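Local coordinates for coiled-coil and C2 domain-containing protein 1-like (Drosophila melanogaster, PDB 6EI6) that binds phosphatidylinositol monophosphates and supports endosomal protein sorting by regulating the ESCRT-III component Shrub, probably by preventing its inappropriate polymerisation, at residues N70-E73 with N74-L77; I35-I38 with G39-M42. One frame throughout, in Å; residues are numbered along the deposited sequence.

In the fold
Both contacts are local, within eight-residue pieces of the two long helices that precede all the strands of this C-terminal, C2-containing piece of the protein and form an antiparallel helical hairpin. Contact 2 (35-42) occupies the start of helix 34-62 and contains Cys36, disulfide-bonded to Cys29; contact 1 (70-77) lies early on helix 66-91, which follows directly in the chain. Their centres are 25 Å apart and their nearest atoms about 12 Å, so they do not touch. Helix 34-62 nevertheless joins them, since its residues from Leu50 to His60 cover the inner side of contact 1. A sulfate ion, probably from the crystallisation liquor, lies about 5 Å from the Glu73 side chain.

Contact 1: residues N70-E73 with N74-L77; sequences NRFE and NLAL
Phe72 and Leu75 run side by side and point the same way, one helical turn apart, with Phe72 CD1 3.8 Å from Leu75 CD2. The methyl reaches the ring obliquely, and it can do so because Leu75 CG stands anti to the backbone N (chi1 -164°). On the same side of the ring plane, but near CZ, lies the Arg71 guanidinium; Phe72 CZ sits over one face of that group, offset toward its rim, while Arg71 NH2 bonds to Ser105 O. Phe72 and Ala76 are buried, Leu75 partly exposed; Ala76 completes the packed side against Leu50 and Cys53.

Away from it the contact is looser. Glu73, bent at chi2 (69°), crosses Leu77 at a slant, and its OE2 comes 3.7 Å from Leu77 CD2; its other oxygen, OE1, is held in a salt bridge by Arg57 of helix 34-62. Asn70, Asn74 and Leu77 are exposed. Four i to i+4 backbone bonds run beneath both sides, among them Ala76 N to Phe72 O at 2.9 Å.

Helix 34-62, antiparallel partner of 66-91 in a helical hairpin, also brings Thr56 and His60 to the inner side, while Phe106, from the loop before strand 119-128, meets the Phe72 ring edge-to-face.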
ATOM      1  N   ASN A  70      -9.189   7.181 -15.704  1.00 50.09           N
ATOM      2  CA  ASN A  70      -8.742   7.925 -16.877  1.00 45.54           C
ATOM      3  C   ASN A  70      -8.311   9.334 -16.511  1.00 43.78           C
ATOM      4  O   ASN A  70      -7.387   9.880 -17.118  1.00 43.11           O
ATOM      5  CB  ASN A  70      -9.857   7.995 -17.914  1.00 48.98           C
ATOM      6  CG  ASN A  70     -10.400   6.649 -18.264  1.00 55.42           C
ATOM      7  OD1 ASN A  70     -11.600   6.417 -18.146  1.00 61.18           O
ATOM      8  ND2 ASN A  70      -9.525   5.740 -18.695  1.00 55.48           N
ATOM      9  N   ARG A  71      -8.999   9.953 -15.546  1.00 40.43           N
ATOM     10  CA  ARG A  71      -8.654  11.309 -15.145  1.00 43.38           C
ATOM     11  C   ARG A  71      -7.200  11.389 -14.697  1.00 45.51           C
ATOM     12  O   ARG A  71      -6.420  12.205 -15.211  1.00 42.84           O
ATOM     13  CB  ARG A  71      -9.589  11.781 -14.032  1.00 40.14           C
ATOM     14  CG  ARG A  71      -9.576  13.263 -13.883  1.00 45.48           C
ATOM     15  CD  ARG A  71     -10.460  13.771 -12.748  1.00 48.39           C
ATOM     16  NE  ARG A  71      -9.759  14.865 -12.081  1.00 49.09           N
ATOM     17  CZ  ARG A  71      -9.868  15.143 -10.787  1.00 54.53           C
ATOM     18  NH1 ARG A  71     -10.679  14.421 -10.015  1.00 51.40           N
ATOM     19  NH2 ARG A  71      -9.160  16.144 -10.265  1.00 53.70           N
ATOM     20  N   PHE A  72      -6.808  10.520 -13.760  1.00 41.66           N
ATOM     21  CA  PHE A  72      -5.473  10.615 -13.196  1.00 41.33           C
ATOM     22  C   PHE A  72      -4.427   9.990 -14.098  1.00 43.49           C
ATOM     23  O   PHE A  72      -3.252  10.375 -14.018  1.00 43.49           O
ATOM     24  CB  PHE A  72      -5.466  10.020 -11.792  1.00 38.83           C
ATOM     25  CG  PHE A  72      -6.099  10.936 -10.789  1.00 41.02           C
ATOM     26  CD1 PHE A  72      -5.345  11.929 -10.169  1.00 38.36           C
ATOM     27  CD2 PHE A  72      -7.468  10.885 -10.557  1.00 39.64           C
ATOM     28  CE1 PHE A  72      -5.930  12.802  -9.292  1.00 39.98           C
ATOM     29  CE2 PHE A  72      -8.076  11.763  -9.682  1.00 40.23           C
ATOM     30  CZ  PHE A  72      -7.312  12.723  -9.040  1.00 44.63           C
ATOM     31  N   GLU A  73      -4.832   9.110 -15.012  1.00 41.54           N
ATOM     32  CA  GLU A  73      -3.897   8.689 -16.046  1.00 42.17           C
ATOM     33  C   GLU A  73      -3.560   9.858 -16.963  1.00 43.06           C
ATOM     34  O   GLU A  73      -2.389  10.062 -17.315  1.00 44.16           O
ATOM     35  CB  GLU A  73      -4.475   7.504 -16.832  1.00 41.31           C
ATOM     36  CG  GLU A  73      -3.756   7.148 -18.128  1.00 39.68           C
ATOM     37  CD  GLU A  73      -2.347   6.550 -17.933  1.00 51.75           C
ATOM     38  OE1 GLU A  73      -1.871   6.408 -16.773  1.00 49.48           O
ATOM     39  OE2 GLU A  73      -1.714   6.207 -18.966  1.00 55.14           O
ATOM     40  N   ASN A  74      -4.569  10.656 -17.331  1.00 39.71           N
ATOM     41  CA  ASN A  74      -4.324  11.819 -18.182  1.00 41.14           C
ATOM     42  C   ASN A  74      -3.460  12.853 -17.466  1.00 41.06           C
ATOM     43  O   ASN A  74      -2.620  13.512 -18.089  1.00 42.98           O
ATOM     44  CB  ASN A  74      -5.649  12.446 -18.611  1.00 39.92           C
ATOM     45  CG  ASN A  74      -6.378  11.627 -19.656  1.00 42.18           C
ATOM     46  OD1 ASN A  74      -5.776  11.126 -20.593  1.00 46.01           O
ATOM     47  ND2 ASN A  74      -7.688  11.505 -19.503  1.00 48.20           N
ATOM     48  N   LEU A  75      -3.672  13.033 -16.161  1.00 36.00           N
ATOM     49  CA  LEU A  75      -2.789  13.887 -15.375  1.00 38.87           C
ATOM     50  C   LEU A  75      -1.352  13.353 -15.379  1.00 39.04           C
ATOM     51  O   LEU A  75      -0.398  14.105 -15.625  1.00 39.21           O
ATOM     52  CB  LEU A  75      -3.346  13.995 -13.963  1.00 39.07           C
ATOM     53  CG  LEU A  75      -2.860  15.086 -13.021  1.00 42.37           C
ATOM     54  CD1 LEU A  75      -2.978  16.495 -13.605  1.00 36.36           C
ATOM     55  CD2 LEU A  75      -3.630  14.956 -11.707  1.00 37.67           C
ATOM     56  N   ALA A  76      -1.184  12.043 -15.160  1.00 39.18           N
ATOM     57  CA  ALA A  76       0.130  11.415 -15.286  1.00 36.60           C
ATOM     58  C   ALA A  76       0.773  11.713 -16.636  1.00 38.55           C
ATOM     59  O   ALA A  76       1.962  12.047 -16.702  1.00 40.00           O
ATOM     60  CB  ALA A  76       0.014   9.907 -15.076  1.00 34.99           C
ATOM     61  N   LEU A  77       0.006  11.593 -17.723  1.00 35.81           N
ATOM     62  CA  LEU A  77       0.548  11.878 -19.047  1.00 41.29           C
ATOM     63  C   LEU A  77       1.140  13.288 -19.119  1.00 41.79           C
ATOM     64  O   LEU A  77       2.255  13.474 -19.619  1.00 41.95           O
ATOM     65  CB  LEU A  77      -0.535  11.691 -20.124  1.00 43.41           C
ATOM     66  CG  LEU A  77      -1.060  10.267 -20.412  1.00 49.44           C
ATOM     67  CD1 LEU A  77      -1.842  10.235 -21.757  1.00 45.31           C
ATOM     68  CD2 LEU A  77       0.051   9.172 -20.379  1.00 39.53           C
TER

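Contact 2: residues I35-I38 with G39-M42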
ATOM      1  N   ILE A  35      22.019  26.383  -9.678  1.00 29.85           N
ATOM      2  CA  ILE A  35      21.080  26.226 -10.773  1.00 36.95           C
ATOM      3  C   ILE A  35      20.991  24.763 -11.168  1.00 37.58           C
ATOM      4  O   ILE A  35      19.905  24.243 -11.437  1.00 36.10           O
ATOM      5  CB  ILE A  35      21.456  27.164 -11.933  1.00 33.87           C
ATOM      6  CG1 ILE A  35      21.142  28.597 -11.468  1.00 32.27           C
ATOM      7  CG2 ILE A  35      20.631  26.867 -13.153  1.00 34.57           C
ATOM      8  CD1 ILE A  35      21.432  29.640 -12.462  1.00 36.34           C
ATOM      9  N   CYS A  36      22.113  24.052 -11.108  1.00 39.78           N
ATOM     10  CA  CYS A  36      22.075  22.610 -11.300  1.00 39.90           C
ATOM     11  C   CYS A  36      21.108  21.963 -10.321  1.00 35.29           C
ATOM     12  O   CYS A  36      20.279  21.140 -10.710  1.00 35.52           O
ATOM     13  CB  CYS A  36      23.477  22.021 -11.141  1.00 45.12           C
ATOM     14  SG  CYS A  36      23.614  20.211 -11.394  1.00 49.29           S
ATOM     15  N   GLU A  37      21.198  22.342  -9.043  1.00 34.60           N
ATOM     16  CA  GLU A  37      20.369  21.733  -8.010  1.00 34.49           C
ATOM     17  C   GLU A  37      18.896  22.049  -8.223  1.00 34.33           C
ATOM     18  O   GLU A  37      18.032  21.188  -7.987  1.00 33.16           O
ATOM     19  CB  GLU A  37      20.826  22.199  -6.625  1.00 36.35           C
ATOM     20  CG  GLU A  37      20.015  21.608  -5.452  1.00 41.72           C
ATOM     21  CD  GLU A  37      20.065  20.055  -5.394  1.00 45.50           C
ATOM     22  OE1 GLU A  37      21.035  19.448  -5.939  1.00 41.02           O
ATOM     23  OE2 GLU A  37      19.121  19.457  -4.805  1.00 42.92           O
ATOM     24  N   ILE A  38      18.592  23.275  -8.656  1.00 28.44           N
ATOM     25  CA  ILE A  38      17.228  23.612  -9.032  1.00 29.81           C
ATOM     26  C   ILE A  38      16.730  22.634 -10.076  1.00 32.66           C
ATOM     27  O   ILE A  38      15.609  22.118  -9.978  1.00 28.83           O
ATOM     28  CB  ILE A  38      17.138  25.069  -9.536  1.00 35.58           C
ATOM     29  CG1 ILE A  38      17.260  26.055  -8.364  1.00 29.57           C
ATOM     30  CG2 ILE A  38      15.819  25.293 -10.296  1.00 27.39           C
ATOM     31  CD1 ILE A  38      17.179  27.528  -8.749  1.00 28.88           C
ATOM     32  N   GLY A  39      17.573  22.345 -11.079  1.00 33.26           N
ATOM     33  CA  GLY A  39      17.204  21.390 -12.111  1.00 33.35           C
ATOM     34  C   GLY A  39      16.930  20.008 -11.555  1.00 37.04           C
ATOM     35  O   GLY A  39      15.970  19.345 -11.956  1.00 38.23           O
ATOM     36  N   VAL A  40      17.753  19.563 -10.602  1.00 34.46           N
ATOM     37  CA  VAL A  40      17.527  18.264  -9.991  1.00 31.18           C
ATOM     38  C   VAL A  40      16.201  18.255  -9.237  1.00 33.27           C
ATOM     39  O   VAL A  40      15.419  17.305  -9.343  1.00 35.95           O
ATOM     40  CB  VAL A  40      18.727  17.912  -9.090  1.00 38.34           C
ATOM     41  CG1 VAL A  40      18.363  16.868  -8.047  1.00 30.45           C
ATOM     42  CG2 VAL A  40      19.888  17.437  -9.934  1.00 30.41           C
ATOM     43  N   ARG A  41      15.918  19.316  -8.479  1.00 32.92           N
ATOM     44  CA  ARG A  41      14.668  19.405  -7.722  1.00 33.03           C
ATOM     45  C   ARG A  41      13.438  19.515  -8.627  1.00 33.99           C
ATOM     46  O   ARG A  41      12.373  18.968  -8.306  1.00 33.39           O
ATOM     47  CB  ARG A  41      14.732  20.592  -6.764  1.00 31.40           C
ATOM     48  CG  ARG A  41      15.825  20.461  -5.706  1.00 33.98           C
ATOM     49  CD  ARG A  41      15.478  19.374  -4.671  1.00 36.62           C
ATOM     50  NE  ARG A  41      16.542  19.180  -3.675  1.00 45.15           N
ATOM     51  CZ  ARG A  41      16.353  18.702  -2.442  1.00 38.77           C
ATOM     52  NH1 ARG A  41      15.148  18.358  -2.006  1.00 35.41           N
ATOM     53  NH2 ARG A  41      17.378  18.588  -1.632  1.00 48.10           N
ATOM     54  N   MET A  42      13.555  20.229  -9.747  1.00 30.46           N
ATOM     55  CA  MET A  42      12.487  20.233 -10.738  1.00 33.61           C
ATOM     56  C   MET A  42      12.127  18.811 -11.140  1.00 33.44           C
ATOM     57  O   MET A  42      10.952  18.421 -11.163  1.00 32.16           O
ATOM     58  CB  MET A  42      12.920  21.043 -11.965  1.00 27.86           C
ATOM     59  CG  MET A  42      12.900  22.541 -11.767  1.00 26.25           C
ATOM     60  SD  MET A  42      13.748  23.428 -13.098  1.00 35.57           S
ATOM     61  CE  MET A  42      12.662  23.030 -14.505  1.00 28.84           C
TER
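Glu37 and Arg41 form an i to i+4 salt bridge along the helix, in which Arg41 NE donates to Glu37 OE2 at 2.8 Å with an N-H...O angle of 162°. The oxygen sits at the edge of the guanidinium, close to its plane, and the NE meets it nearly along the C-O axis. The two flat groups are turned 75° against each other, not coplanar as in a two-pronged pairing; NE makes the bond and Arg41 NH2 stays 3.7 Å from Glu37 OE2. Both chains fold toward this meeting: Glu37 leaves with CG anti to the backbone N and bends at chi2 (60°), while Arg41 also bends at chi2. The aliphatic part of Arg41 lies against the backbone as it goes, CG coming 3.3 Å from Glu37 O.

A second i to i+4 pair lies further round the helix, where Ile38 CG2 approaches Met42 SD at 4.0 Å. Beneath both pairs runs regular alpha-helical bonding, Arg41 N to Glu37 O and Met42 N to Ile38 O included, near the start of helix 34-62, the first arm of an antiparallel helical hairpin completed by helix 66-91. Gly39 N bonds to Ile35 O in the same series, and this glycine is buried, its carbonyl O weakly bonded to Lys90 NZ, near the end of helix 66-91.

Further out, Cys36 is tied to Cys29 by the disulfide, bringing the preceding chain back to the helix, where Val40 also touches Cys29. Ile35 and Met42 both pack on Leu96, in the loop that follows helix 66-91.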